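Local atomic coordinates of transferrin (Manduca sexta, PDB entry 6WB6), a protein that binds and transports ferric iron, taking up a single Fe(3+) ion per molecule together with a carbonate anion. Residues A[37-45]-A[53-61]; A[435-443]-A[541-552]. All coordinates share one frame; numbering follows the deposited sequence.

Contact 1. Residues A[37-45]-A[53-61]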
ATOM      1  N   ARG A  37      16.390  -3.239   8.093  1.00 22.28           N
ATOM      2  CA  ARG A  37      15.497  -2.245   7.496  1.00 35.03           C
ATOM      3  C   ARG A  37      14.045  -2.689   7.612  1.00 23.09           C
ATOM      4  O   ARG A  37      13.137  -1.867   7.807  1.00 20.50           O
ATOM      5  CB  ARG A  37      15.878  -2.037   6.021  1.00 27.15           C
ATOM      6  CG  ARG A  37      14.810  -1.315   5.175  1.00 33.02           C
ATOM      7  CD  ARG A  37      15.093  -1.421   3.673  1.00 23.94           C
ATOM      8  NE  ARG A  37      14.508  -2.638   3.137  1.00 25.22           N
ATOM      9  CZ  ARG A  37      15.188  -3.657   2.630  1.00 18.84           C
ATOM     10  NH1 ARG A  37      16.510  -3.612   2.532  1.00 27.18           N
ATOM     11  NH2 ARG A  37      14.533  -4.713   2.180  1.00 23.44           N
ATOM     12  N   ASP A  38      13.816  -3.984   7.476  1.00 18.89           N
ATOM     13  CA  ASP A  38      12.486  -4.567   7.540  1.00 24.08           C
ATOM     14  C   ASP A  38      12.657  -6.072   7.484  1.00 28.54           C
ATOM     15  O   ASP A  38      13.778  -6.576   7.301  1.00 21.04           O
ATOM     16  CB  ASP A  38      11.624  -4.061   6.390  1.00 25.71           C
ATOM     17  CG  ASP A  38      12.343  -4.158   5.018  1.00 24.01           C
ATOM     18  OD1 ASP A  38      12.939  -5.215   4.686  1.00 21.02           O
ATOM     19  OD2 ASP A  38      12.298  -3.164   4.277  1.00 22.07           O
ATOM     20  N   ARG A  39      11.535  -6.790   7.579  1.00 19.96           N
ATOM     21  CA  ARG A  39      11.602  -8.241   7.549  1.00 18.02           C
ATOM     22  C   ARG A  39      12.254  -8.753   6.262  1.00 17.60           C
ATOM     23  O   ARG A  39      12.986  -9.749   6.290  1.00 19.95           O
ATOM     24  CB  ARG A  39      10.205  -8.816   7.712  1.00 18.66           C
ATOM     25  CG  ARG A  39      10.217 -10.259   8.101  1.00 22.52           C
ATOM     26  CD  ARG A  39       8.835 -10.796   8.380  1.00 23.77           C
ATOM     27  NE  ARG A  39       8.388 -10.481   9.737  1.00 27.67           N
ATOM     28  CZ  ARG A  39       7.155 -10.697  10.182  1.00 27.80           C
ATOM     29  NH1 ARG A  39       6.213 -11.215   9.380  1.00 25.61           N
ATOM     30  NH2 ARG A  39       6.851 -10.376  11.419  1.00 25.38           N
ATOM     31  N   VAL A  40      11.963  -8.134   5.118  1.00 16.22           N
ATOM     32  CA  VAL A  40      12.577  -8.613   3.876  1.00 20.76           C
ATOM     33  C   VAL A  40      14.098  -8.611   4.008  1.00 21.16           C
ATOM     34  O   VAL A  40      14.763  -9.625   3.760  1.00 20.66           O
ATOM     35  CB  VAL A  40      12.101  -7.789   2.664  1.00 16.58           C
ATOM     36  CG1 VAL A  40      12.862  -8.199   1.393  1.00 24.82           C
ATOM     37  CG2 VAL A  40      10.651  -8.028   2.438  1.00 13.26           C
ATOM     38  N   GLU A  41      14.668  -7.486   4.441  1.00 22.57           N
ATOM     39  CA  GLU A  41      16.105  -7.472   4.706  1.00 20.70           C
ATOM     40  C   GLU A  41      16.511  -8.527   5.735  1.00 20.09           C
ATOM     41  O   GLU A  41      17.580  -9.137   5.608  1.00 17.75           O
ATOM     42  CB  GLU A  41      16.565  -6.099   5.192  1.00 21.91           C
ATOM     43  CG  GLU A  41      18.084  -6.090   5.397  1.00 29.18           C
ATOM     44  CD  GLU A  41      18.694  -4.709   5.506  1.00 28.61           C
ATOM     45  OE1 GLU A  41      19.541  -4.392   4.640  1.00 23.20           O
ATOM     46  OE2 GLU A  41      18.327  -3.961   6.444  1.00 28.53           O
ATOM     47  N   CYS A  42      15.685  -8.735   6.777  1.00 19.08           N
ATOM     48  CA  CYS A  42      16.040  -9.693   7.828  1.00 20.19           C
ATOM     49  C   CYS A  42      16.355 -11.054   7.241  1.00 16.93           C
ATOM     50  O   CYS A  42      17.304 -11.719   7.671  1.00 18.24           O
ATOM     51  CB  CYS A  42      14.908  -9.833   8.863  1.00 20.27           C
ATOM     52  SG  CYS A  42      14.919  -8.586  10.138  1.00 22.52           S
ATOM     53  N   LEU A  43      15.561 -11.495   6.259  1.00 16.88           N
ATOM     54  CA  LEU A  43      15.803 -12.807   5.664  1.00 17.01           C
ATOM     55  C   LEU A  43      17.193 -12.866   5.038  1.00 19.44           C
ATOM     56  O   LEU A  43      17.871 -13.897   5.119  1.00 25.10           O
ATOM     57  CB  LEU A  43      14.716 -13.142   4.632  1.00 19.43           C
ATOM     58  CG  LEU A  43      13.295 -13.206   5.221  1.00 29.00           C
ATOM     59  CD1 LEU A  43      12.244 -13.242   4.118  1.00 28.52           C
ATOM     60  CD2 LEU A  43      13.106 -14.380   6.206  1.00 19.21           C
ATOM     61  N   SER A  44      17.628 -11.766   4.406  1.00 20.84           N
ATOM     62  CA  SER A  44      18.974 -11.711   3.844  1.00 28.05           C
ATOM     63  C   SER A  44      20.020 -11.859   4.944  1.00 20.81           C
ATOM     64  O   SER A  44      20.967 -12.643   4.813  1.00 19.13           O
ATOM     65  CB  SER A  44      19.181 -10.397   3.086  1.00 24.45           C
ATOM     66  OG  SER A  44      18.571 -10.438   1.810  1.00 36.65           O
ATOM     67  N   PHE A  45      19.836 -11.130   6.051  1.00 26.34           N
ATOM     68  CA  PHE A  45      20.753 -11.236   7.178  1.00 21.81           C
ATOM     69  C   PHE A  45      20.740 -12.624   7.780  1.00 19.02           C
ATOM     70  O   PHE A  45      21.753 -13.062   8.336  1.00 19.71           O
ATOM     71  CB  PHE A  45      20.402 -10.230   8.268  1.00 20.09           C
ATOM     72  CG  PHE A  45      20.689  -8.811   7.916  1.00 27.86           C
ATOM     73  CD1 PHE A  45      21.344  -8.474   6.731  1.00 25.41           C
ATOM     74  CD2 PHE A  45      20.329  -7.802   8.790  1.00 27.86           C
ATOM     75  CE1 PHE A  45      21.615  -7.159   6.434  1.00 25.66           C
ATOM     76  CE2 PHE A  45      20.586  -6.489   8.498  1.00 28.37           C
ATOM     77  CZ  PHE A  45      21.238  -6.162   7.305  1.00 26.87           C
ATOM     78  N   PHE A  53      17.666 -16.014  13.242  1.00 20.02           N
ATOM     79  CA  PHE A  53      16.268 -16.318  12.976  1.00 22.73           C
ATOM     80  C   PHE A  53      15.445 -15.044  13.002  1.00 22.05           C
ATOM     81  O   PHE A  53      15.875 -13.989  13.493  1.00 26.60           O
ATOM     82  CB  PHE A  53      15.708 -17.320  13.986  1.00 16.15           C
ATOM     83  CG  PHE A  53      15.562 -16.755  15.389  1.00 21.39           C
ATOM     84  CD1 PHE A  53      16.666 -16.287  16.089  1.00 17.70           C
ATOM     85  CD2 PHE A  53      14.306 -16.723  16.008  1.00 21.37           C
ATOM     86  CE1 PHE A  53      16.531 -15.782  17.399  1.00 24.08           C
ATOM     87  CE2 PHE A  53      14.141 -16.235  17.298  1.00 18.36           C
ATOM     88  CZ  PHE A  53      15.232 -15.756  18.007  1.00 21.97           C
ATOM     89  N   VAL A  54      14.226 -15.180  12.494  1.00 20.88           N
ATOM     90  CA  VAL A  54      13.305 -14.066  12.348  1.00 17.16           C
ATOM     91  C   VAL A  54      11.890 -14.621  12.214  1.00 15.92           C
ATOM     92  O   VAL A  54      11.697 -15.697  11.635  1.00 20.03           O
ATOM     93  CB  VAL A  54      13.698 -13.204  11.138  1.00 22.65           C
ATOM     94  CG1 VAL A  54      13.533 -14.017   9.840  1.00 19.10           C
ATOM     95  CG2 VAL A  54      12.900 -11.923  11.123  1.00 18.55           C
ATOM     96  N   PRO A  55      10.887 -13.943  12.758  1.00 17.70           N
ATOM     97  CA  PRO A  55       9.500 -14.358  12.528  1.00 20.29           C
ATOM     98  C   PRO A  55       9.066 -14.099  11.088  1.00 19.73           C
ATOM     99  O   PRO A  55       9.437 -13.099  10.475  1.00 19.37           O
ATOM    100  CB  PRO A  55       8.713 -13.488  13.517  1.00 21.15           C
ATOM    101  CG  PRO A  55       9.587 -12.274  13.686  1.00 30.03           C
ATOM    102  CD  PRO A  55      10.967 -12.815  13.704  1.00 16.71           C
ATOM    103  N   VAL A  56       8.251 -15.000  10.560  1.00 21.39           N
ATOM    104  CA  VAL A  56       7.844 -14.959   9.161  1.00 27.67           C
ATOM    105  C   VAL A  56       6.370 -15.329   9.053  1.00 25.42           C
ATOM    106  O   VAL A  56       5.902 -16.254   9.726  1.00 20.79           O
ATOM    107  CB  VAL A  56       8.687 -15.926   8.300  1.00 22.83           C
ATOM    108  CG1 VAL A  56      10.088 -15.358   7.988  1.00 28.40           C
ATOM    109  CG2 VAL A  56       8.786 -17.260   8.992  1.00 25.84           C
ATOM    110  N   ASP A  57       5.643 -14.615   8.196  1.00 23.28           N
ATOM    111  CA  ASP A  57       4.420 -15.156   7.640  1.00 18.69           C
ATOM    112  C   ASP A  57       4.779 -16.139   6.526  1.00 19.27           C
ATOM    113  O   ASP A  57       5.903 -16.125   6.023  1.00 22.47           O
ATOM    114  CB  ASP A  57       3.528 -14.041   7.093  1.00 17.84           C
ATOM    115  CG  ASP A  57       3.155 -12.992   8.143  1.00 24.37           C
ATOM    116  OD1 ASP A  57       2.958 -13.321   9.340  1.00 22.86           O
ATOM    117  OD2 ASP A  57       3.032 -11.822   7.749  1.00 20.17           O
ATOM    118  N   PRO A  58       3.832 -16.991   6.113  1.00 22.40           N
ATOM    119  CA  PRO A  58       4.080 -17.878   4.958  1.00 21.31           C
ATOM    120  C   PRO A  58       4.540 -17.132   3.704  1.00 21.33           C
ATOM    121  O   PRO A  58       5.413 -17.600   2.964  1.00 18.68           O
ATOM    122  CB  PRO A  58       2.708 -18.549   4.765  1.00 19.85           C
ATOM    123  CG  PRO A  58       2.012 -18.414   6.104  1.00 23.35           C
ATOM    124  CD  PRO A  58       2.431 -17.068   6.572  1.00 26.14           C
ATOM    125  N   GLU A  59       3.967 -15.962   3.459  1.00 15.93           N
ATOM    126  CA  GLU A  59       4.437 -15.114   2.376  1.00 23.05           C
ATOM    127  C   GLU A  59       5.935 -14.793   2.515  1.00 24.91           C
ATOM    128  O   GLU A  59       6.645 -14.683   1.512  1.00 21.33           O
ATOM    129  CB  GLU A  59       3.595 -13.830   2.338  1.00 16.52           C
ATOM    130  CG  GLU A  59       2.115 -14.014   1.918  1.00 19.51           C
ATOM    131  CD  GLU A  59       1.164 -14.279   3.116  1.00 23.82           C
ATOM    132  OE1 GLU A  59       1.641 -14.756   4.151  1.00 18.14           O
ATOM    133  OE2 GLU A  59      -0.049 -13.991   3.031  1.00 19.81           O
ATOM    134  N   ASP A  60       6.428 -14.619   3.752  1.00 22.59           N
ATOM    135  CA  ASP A  60       7.844 -14.312   3.957  1.00 26.31           C
ATOM    136  C   ASP A  60       8.724 -15.541   3.713  1.00 23.96           C
ATOM    137  O   ASP A  60       9.827 -15.429   3.161  1.00 21.79           O
ATOM    138  CB  ASP A  60       8.057 -13.755   5.374  1.00 18.47           C
ATOM    139  CG  ASP A  60       7.236 -12.500   5.658  1.00 21.09           C
ATOM    140  OD1 ASP A  60       7.190 -11.568   4.818  1.00 23.80           O
ATOM    141  OD2 ASP A  60       6.609 -12.452   6.733  1.00 24.37           O
ATOM    142  N   MET A  61       8.261 -16.716   4.135  1.00 18.87           N
ATOM    143  CA  MET A  61       8.960 -17.962   3.831  1.00 27.37           C
ATOM    144  C   MET A  61       9.163 -18.100   2.338  1.00 25.15           C
ATOM    145  O   MET A  61      10.248 -18.470   1.870  1.00 19.84           O
ATOM    146  CB  MET A  61       8.164 -19.158   4.374  1.00 23.04           C
ATOM    147  CG  MET A  61       7.911 -19.079   5.886  1.00 29.73           C
ATOM    148  SD  MET A  61       6.710 -20.290   6.511  1.00 20.67           S
ATOM    149  CE  MET A  61       6.411 -19.670   8.177  1.00 22.82           C
TER
HETATM  150  O   HOH W   1       4.510 -12.816  11.368  1.00 26.79           O
HETATM  151  O   HOH W   2       3.217 -10.392  10.006  1.00 30.24           O
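Arg39 reaches from the first turn of helix 39-45 across to Asp60 and Asp57, past the end of strand 53-56. Its chain leaves the helix with CG anti to the backbone N (chi1 -163°), runs on extended and bends at chi3, which lays one face of the guanidinium over the backbone at Pro55 and Val56. Pro55 O sits over that face, 2.9 Å from Arg39 NE, at an angle too poor for a hydrogen bond. NH1 does the bonding. It meets Asp60 OD2 at 2.9 Å, close to the guanidinium plane, while the carboxylate stands almost perpendicular, its plane turned 87° from the guanidinium. OD2 takes this N-H on its syn side, and Asp57 N gives it a second bond, on the anti side and from the opposite face of the carboxylate; that double grip should hold Asp60 in its rotation. Asp57 OD2 and Arg39 NH1 form a long salt bridge of 3.6 Å; one water links these two atoms, and a second, weakly held by NH1, donates to Asp57 OD1, which also bonds Gln274.

Farther along the helix, Leu43 CD2 wedges between Val54 CG1 and Val56 CG1 (3.6 Å from the latter), and Val54 CG2 touches Cys42 CB at 3.7 Å; Cys42 is disulfide-bonded to Cys8. Asp57 is a predicted iron ligand, yet its side chain lies about 12 Å from the bound ferric ion. The contact thus packs a helix of the first transferrin-like half on strand 53-56, beside strand 275-279, and ends in a salt-bridge network of Arg39, Asp57 and Asp60 that Arg376 extends into the second half.

Contact 2. Residues A[435-443]-A[541-552]; sequences PNYAVAVVK and VAFVSSADLSHF
Val441 carries much of the contact between strand 437-443 and the segment 541-552, an antiparallel pairing in the mixed sheet of the second transferrin-like half, away from the iron site. Its branches are worth following one by one. CB sits beside its bridge partner, 4.2 Å from Ala542 CB. From there CG1, anti to the backbone N (chi1 -176°), is sent over the face of the Phe552 ring: a CH-pi contact 3.8 Å from the centroid of that ring, 23° off its normal. CG2 takes the other direction, pressing against Val544 CG2 at 3.5 Å, tighter than usual for two methyls, and passing Leu549 CD2 as the two side chains slide by each other in opposite directions. Val439, on the same face of the sheet, meets that same CD2 with its CG2, tip to tip at 3.8 Å. Leu534 of helix 530-535 and Leu559 of the neighbouring strand 557-560 add to this apolar cluster.

On the other face the fit is smaller: Ala440 CB rests on Val541 CG2, with Phe543 CE1 obliquely beside it. Between the faces runs an antiparallel ladder. Val441 and Ala542 exchange two bonds, nearly straight from Val441 N to Ala542 O (176°); Val439 and Val544 exchange two more, of which Val544 N to Val439 O is longer, 3.3 Å.

Where the ladder ends, Ser546 takes over. Its OG accepts from Tyr437 N at 2.9 Å, almost linearly, and its own N donates to Tyr437 O, while one water joins OG to Asn436 OD1. The chemistry implies a joint in which backbone bonds set the strand register, a serine extends the bonding past the last bridge, and valine and leucine methyls with the face of Phe552 pack the strand against the 3-10 segment and the residue after it.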
ATOM      1  N   PRO A 435      -1.239  16.133  -1.298  1.00 17.05           N
ATOM      2  CA  PRO A 435      -0.044  16.762  -1.882  1.00 27.13           C
ATOM      3  C   PRO A 435       0.246  18.058  -1.153  1.00 26.78           C
ATOM      4  O   PRO A 435      -0.599  18.575  -0.427  1.00 22.33           O
ATOM      5  CB  PRO A 435      -0.430  17.017  -3.338  1.00 29.94           C
ATOM      6  CG  PRO A 435      -1.666  16.192  -3.567  1.00 32.27           C
ATOM      7  CD  PRO A 435      -2.353  16.105  -2.263  1.00 22.26           C
ATOM      8  N   ASN A 436       1.456  18.578  -1.331  1.00 23.05           N
ATOM      9  CA  ASN A 436       1.729  19.927  -0.859  1.00 20.86           C
ATOM     10  C   ASN A 436       0.916  20.924  -1.668  1.00 25.71           C
ATOM     11  O   ASN A 436       0.562  20.670  -2.822  1.00 23.46           O
ATOM     12  CB  ASN A 436       3.205  20.259  -0.985  1.00 19.51           C
ATOM     13  CG  ASN A 436       4.062  19.428  -0.058  1.00 24.00           C
ATOM     14  OD1 ASN A 436       3.733  19.251   1.119  1.00 20.97           O
ATOM     15  ND2 ASN A 436       5.132  18.867  -0.598  1.00 24.06           N
ATOM     16  N   TYR A 437       0.626  22.066  -1.053  1.00 22.65           N
ATOM     17  CA  TYR A 437      -0.004  23.185  -1.736  1.00 22.32           C
ATOM     18  C   TYR A 437       0.862  24.429  -1.633  1.00 28.45           C
ATOM     19  O   TYR A 437       1.453  24.715  -0.584  1.00 20.79           O
ATOM     20  CB  TYR A 437      -1.379  23.490  -1.154  1.00 25.62           C
ATOM     21  CG  TYR A 437      -2.416  22.475  -1.551  1.00 24.15           C
ATOM     22  CD1 TYR A 437      -2.317  21.159  -1.129  1.00 29.96           C
ATOM     23  CD2 TYR A 437      -3.475  22.824  -2.356  1.00 21.49           C
ATOM     24  CE1 TYR A 437      -3.262  20.230  -1.499  1.00 31.07           C
ATOM     25  CE2 TYR A 437      -4.422  21.907  -2.727  1.00 21.22           C
ATOM     26  CZ  TYR A 437      -4.313  20.614  -2.297  1.00 23.38           C
ATOM     27  OH  TYR A 437      -5.259  19.689  -2.654  1.00 31.39           O
ATOM     28  N   ALA A 438       0.920  25.168  -2.728  1.00 18.30           N
ATOM     29  CA  ALA A 438       1.423  26.528  -2.666  1.00 23.73           C
ATOM     30  C   ALA A 438       0.361  27.411  -2.030  1.00 25.10           C
ATOM     31  O   ALA A 438      -0.790  27.445  -2.482  1.00 21.07           O
ATOM     32  CB  ALA A 438       1.783  27.037  -4.059  1.00 22.38           C
ATOM     33  N   VAL A 439       0.725  28.116  -0.967  1.00 20.60           N
ATOM     34  CA  VAL A 439      -0.247  28.928  -0.252  1.00 21.82           C
ATOM     35  C   VAL A 439       0.280  30.344  -0.140  1.00 21.66           C
ATOM     36  O   VAL A 439       1.403  30.653  -0.546  1.00 25.39           O
ATOM     37  CB  VAL A 439      -0.596  28.371   1.139  1.00 22.42           C
ATOM     38  CG1 VAL A 439      -0.951  26.906   1.023  1.00 23.81           C
ATOM     39  CG2 VAL A 439       0.539  28.580   2.133  1.00 28.42           C
ATOM     40  N   ALA A 440      -0.598  31.212   0.358  1.00 30.30           N
ATOM     41  CA  ALA A 440      -0.343  32.635   0.545  1.00 32.66           C
ATOM     42  C   ALA A 440      -0.585  32.944   2.012  1.00 32.68           C
ATOM     43  O   ALA A 440      -1.737  32.944   2.462  1.00 20.47           O
ATOM     44  CB  ALA A 440      -1.252  33.485  -0.333  1.00 27.19           C
ATOM     45  N   VAL A 441       0.498  33.209   2.744  1.00 22.98           N
ATOM     46  CA  VAL A 441       0.442  33.424   4.184  1.00 22.41           C
ATOM     47  C   VAL A 441       0.360  34.923   4.438  1.00 25.75           C
ATOM     48  O   VAL A 441       1.141  35.700   3.861  1.00 21.73           O
ATOM     49  CB  VAL A 441       1.674  32.810   4.873  1.00 23.79           C
ATOM     50  CG1 VAL A 441       1.586  32.950   6.375  1.00 31.18           C
ATOM     51  CG2 VAL A 441       1.841  31.344   4.470  1.00 18.00           C
ATOM     52  N   VAL A 442      -0.603  35.328   5.273  1.00 21.61           N
ATOM     53  CA  VAL A 442      -0.797  36.717   5.681  1.00 30.30           C
ATOM     54  C   VAL A 442      -0.867  36.775   7.206  1.00 28.15           C
ATOM     55  O   VAL A 442      -1.167  35.786   7.867  1.00 21.68           O
ATOM     56  CB  VAL A 442      -2.069  37.343   5.066  1.00 26.50           C
ATOM     57  CG1 VAL A 442      -1.846  37.643   3.580  1.00 26.39           C
ATOM     58  CG2 VAL A 442      -3.316  36.431   5.258  1.00 28.25           C
ATOM     59  N   LYS A 443      -0.550  37.946   7.764  1.00 36.47           N
ATOM     60  CA  LYS A 443      -0.783  38.172   9.183  1.00 30.31           C
ATOM     61  C   LYS A 443      -2.278  38.272   9.454  1.00 30.02           C
ATOM     62  O   LYS A 443      -3.052  38.734   8.615  1.00 27.55           O
ATOM     63  CB  LYS A 443      -0.097  39.448   9.655  1.00 32.24           C
ATOM     64  CG  LYS A 443       1.415  39.364   9.663  1.00 37.48           C
ATOM     65  CD  LYS A 443       2.038  40.384  10.588  1.00 30.08           C
ATOM     66  CE  LYS A 443       3.552  40.227  10.575  1.00 27.02           C
ATOM     67  NZ  LYS A 443       4.296  41.251  11.349  1.00 28.78           N
ATOM     68  N   VAL A 541       2.514  39.533   2.253  1.00 30.91           N
ATOM     69  CA  VAL A 541       2.019  38.194   1.959  1.00 33.89           C
ATOM     70  C   VAL A 541       3.231  37.333   1.629  1.00 29.13           C
ATOM     71  O   VAL A 541       4.167  37.793   0.970  1.00 28.92           O
ATOM     72  CB  VAL A 541       0.991  38.232   0.801  1.00 28.41           C
ATOM     73  CG1 VAL A 541       1.642  38.797  -0.469  1.00 35.82           C
ATOM     74  CG2 VAL A 541       0.397  36.849   0.528  1.00 32.53           C
ATOM     75  N   ALA A 542       3.225  36.086   2.099  1.00 27.63           N
ATOM     76  CA  ALA A 542       4.329  35.168   1.831  1.00 28.63           C
ATOM     77  C   ALA A 542       3.831  34.000   0.993  1.00 24.84           C
ATOM     78  O   ALA A 542       2.993  33.227   1.456  1.00 27.27           O
ATOM     79  CB  ALA A 542       4.958  34.653   3.126  1.00 20.66           C
ATOM     80  N   PHE A 543       4.352  33.869  -0.232  1.00 23.04           N
ATOM     81  CA  PHE A 543       4.069  32.713  -1.091  1.00 26.98           C
ATOM     82  C   PHE A 543       5.090  31.631  -0.763  1.00 24.56           C
ATOM     83  O   PHE A 543       6.247  31.675  -1.205  1.00 19.19           O
ATOM     84  CB  PHE A 543       4.112  33.075  -2.569  1.00 26.90           C
ATOM     85  CG  PHE A 543       3.205  34.201  -2.928  1.00 28.09           C
ATOM     86  CD1 PHE A 543       1.884  33.958  -3.282  1.00 34.17           C
ATOM     87  CD2 PHE A 543       3.657  35.512  -2.883  1.00 26.13           C
ATOM     88  CE1 PHE A 543       1.033  35.006  -3.591  1.00 23.40           C
ATOM     89  CE2 PHE A 543       2.805  36.565  -3.181  1.00 29.36           C
ATOM     90  CZ  PHE A 543       1.498  36.309  -3.539  1.00 26.49           C
ATOM     91  N   VAL A 544       4.645  30.654   0.010  1.00 23.36           N
ATOM     92  CA  VAL A 544       5.481  29.570   0.491  1.00 23.75           C
ATOM     93  C   VAL A 544       4.742  28.279   0.190  1.00 24.05           C
ATOM     94  O   VAL A 544       3.626  28.293  -0.314  1.00 22.35           O
ATOM     95  CB  VAL A 544       5.782  29.727   1.987  1.00 18.85           C
ATOM     96  CG1 VAL A 544       6.627  30.986   2.199  1.00 23.43           C
ATOM     97  CG2 VAL A 544       4.476  29.816   2.793  1.00 21.65           C
ATOM     98  N   SER A 545       5.390  27.160   0.463  1.00 21.69           N
ATOM     99  CA  SER A 545       4.723  25.879   0.377  1.00 20.56           C
ATOM    100  C   SER A 545       4.002  25.614   1.679  1.00 21.33           C
ATOM    101  O   SER A 545       4.448  26.038   2.742  1.00 26.94           O
ATOM    102  CB  SER A 545       5.705  24.737   0.134  1.00 26.74           C
ATOM    103  OG  SER A 545       5.068  23.498   0.471  1.00 25.68           O
ATOM    104  N   SER A 546       2.919  24.842   1.595  1.00 23.61           N
ATOM    105  CA  SER A 546       2.263  24.374   2.814  1.00 30.44           C
ATOM    106  C   SER A 546       3.213  23.554   3.683  1.00 26.64           C
ATOM    107  O   SER A 546       3.096  23.560   4.914  1.00 24.20           O
ATOM    108  CB  SER A 546       1.029  23.557   2.455  1.00 26.54           C
ATOM    109  OG  SER A 546       1.388  22.434   1.699  1.00 24.05           O
ATOM    110  N   ALA A 547       4.182  22.877   3.062  1.00 23.34           N
ATOM    111  CA  ALA A 547       5.165  22.100   3.817  1.00 25.51           C
ATOM    112  C   ALA A 547       6.001  22.955   4.771  1.00 27.11           C
ATOM    113  O   ALA A 547       6.581  22.418   5.718  1.00 27.56           O
ATOM    114  CB  ALA A 547       6.080  21.354   2.839  1.00 17.67           C
ATOM    115  N   ASP A 548       6.076  24.261   4.550  1.00 28.24           N
ATOM    116  CA  ASP A 548       6.901  25.153   5.354  1.00 32.78           C
ATOM    117  C   ASP A 548       6.089  25.971   6.344  1.00 28.62           C
ATOM    118  O   ASP A 548       6.612  26.939   6.908  1.00 32.68           O
ATOM    119  CB  ASP A 548       7.688  26.113   4.456  1.00 30.80           C
ATOM    120  CG  ASP A 548       8.941  25.478   3.859  1.00 43.04           C
ATOM    121  OD1 ASP A 548       9.309  24.346   4.252  1.00 38.94           O
ATOM    122  OD2 ASP A 548       9.560  26.125   2.985  1.00 52.08           O
ATOM    123  N   LEU A 549       4.830  25.614   6.571  1.00 23.06           N
ATOM    124  CA  LEU A 549       3.986  26.436   7.437  1.00 28.97           C
ATOM    125  C   LEU A 549       4.349  26.335   8.927  1.00 33.23           C
ATOM    126  O   LEU A 549       3.865  27.160   9.711  1.00 20.82           O
ATOM    127  CB  LEU A 549       2.515  26.067   7.220  1.00 33.86           C
ATOM    128  CG  LEU A 549       1.985  26.457   5.835  1.00 28.48           C
ATOM    129  CD1 LEU A 549       0.549  26.028   5.646  1.00 30.95           C
ATOM    130  CD2 LEU A 549       2.120  27.974   5.570  1.00 33.06           C
ATOM    131  N   SER A 550       5.198  25.373   9.326  1.00 28.98           N
ATOM    132  CA  SER A 550       5.674  25.288  10.710  1.00 30.05           C
ATOM    133  C   SER A 550       6.479  26.510  11.117  1.00 29.79           C
ATOM    134  O   SER A 550       6.596  26.808  12.313  1.00 28.08           O
ATOM    135  CB  SER A 550       6.539  24.044  10.897  1.00 24.53           C
ATOM    136  OG  SER A 550       7.697  24.119  10.092  1.00 39.02           O
ATOM    137  N   HIS A 551       7.072  27.202  10.155  1.00 26.55           N
ATOM    138  CA  HIS A 551       7.787  28.436  10.424  1.00 25.83           C
ATOM    139  C   HIS A 551       6.862  29.625  10.683  1.00 31.79           C
ATOM    140  O   HIS A 551       7.370  30.745  10.773  1.00 35.06           O
ATOM    141  CB  HIS A 551       8.724  28.771   9.251  1.00 26.75           C
ATOM    142  CG  HIS A 551       9.740  27.711   8.963  1.00 32.96           C
ATOM    143  ND1 HIS A 551      11.058  27.818   9.354  1.00 34.92           N
ATOM    144  CD2 HIS A 551       9.631  26.519   8.328  1.00 29.67           C
ATOM    145  CE1 HIS A 551      11.718  26.742   8.964  1.00 35.91           C
ATOM    146  NE2 HIS A 551      10.876  25.937   8.339  1.00 31.69           N
ATOM    147  N   PHE A 552       5.541  29.422  10.782  1.00 32.24           N
ATOM    148  CA  PHE A 552       4.587  30.510  10.980  1.00 32.65           C
ATOM    149  C   PHE A 552       3.708  30.214  12.180  1.00 29.62           C
ATOM    150  O   PHE A 552       3.053  29.170  12.225  1.00 35.91           O
ATOM    151  CB  PHE A 552       3.663  30.724   9.778  1.00 25.35           C
ATOM    152  CG  PHE A 552       4.352  31.212   8.563  1.00 25.37           C
ATOM    153  CD1 PHE A 552       4.862  30.317   7.648  1.00 23.96           C
ATOM    154  CD2 PHE A 552       4.502  32.566   8.335  1.00 23.97           C
ATOM    155  CE1 PHE A 552       5.518  30.762   6.507  1.00 31.95           C
ATOM    156  CE2 PHE A 552       5.138  33.021   7.205  1.00 34.69           C
ATOM    157  CZ  PHE A 552       5.650  32.118   6.278  1.00 23.75           C
TER
HETATM  158  O   HOH W   3       1.871  19.815   2.893  1.00 31.57           O

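From the N terminus the chain reaches contact 1 first, where helix 39-47 turns back through a connection of five residues to strand 53-56 and helix 58-65; this closes a small local loop in the N-terminal half. Contact 2 opens only after contact 1 has closed, so the two lie in series and neither nest nor cross. It spans far more chain, 97 residues including helix 467-479, and brings strand 542-545 back beside 437-443 in a mixed sheet of the C-terminal half. The centres of contact 1 and contact 2 are about 42 Å apart, and the two do not touch. Contact 1 also borders the C-terminal half through Arg376, whereas contact 2 joins two strands within that half.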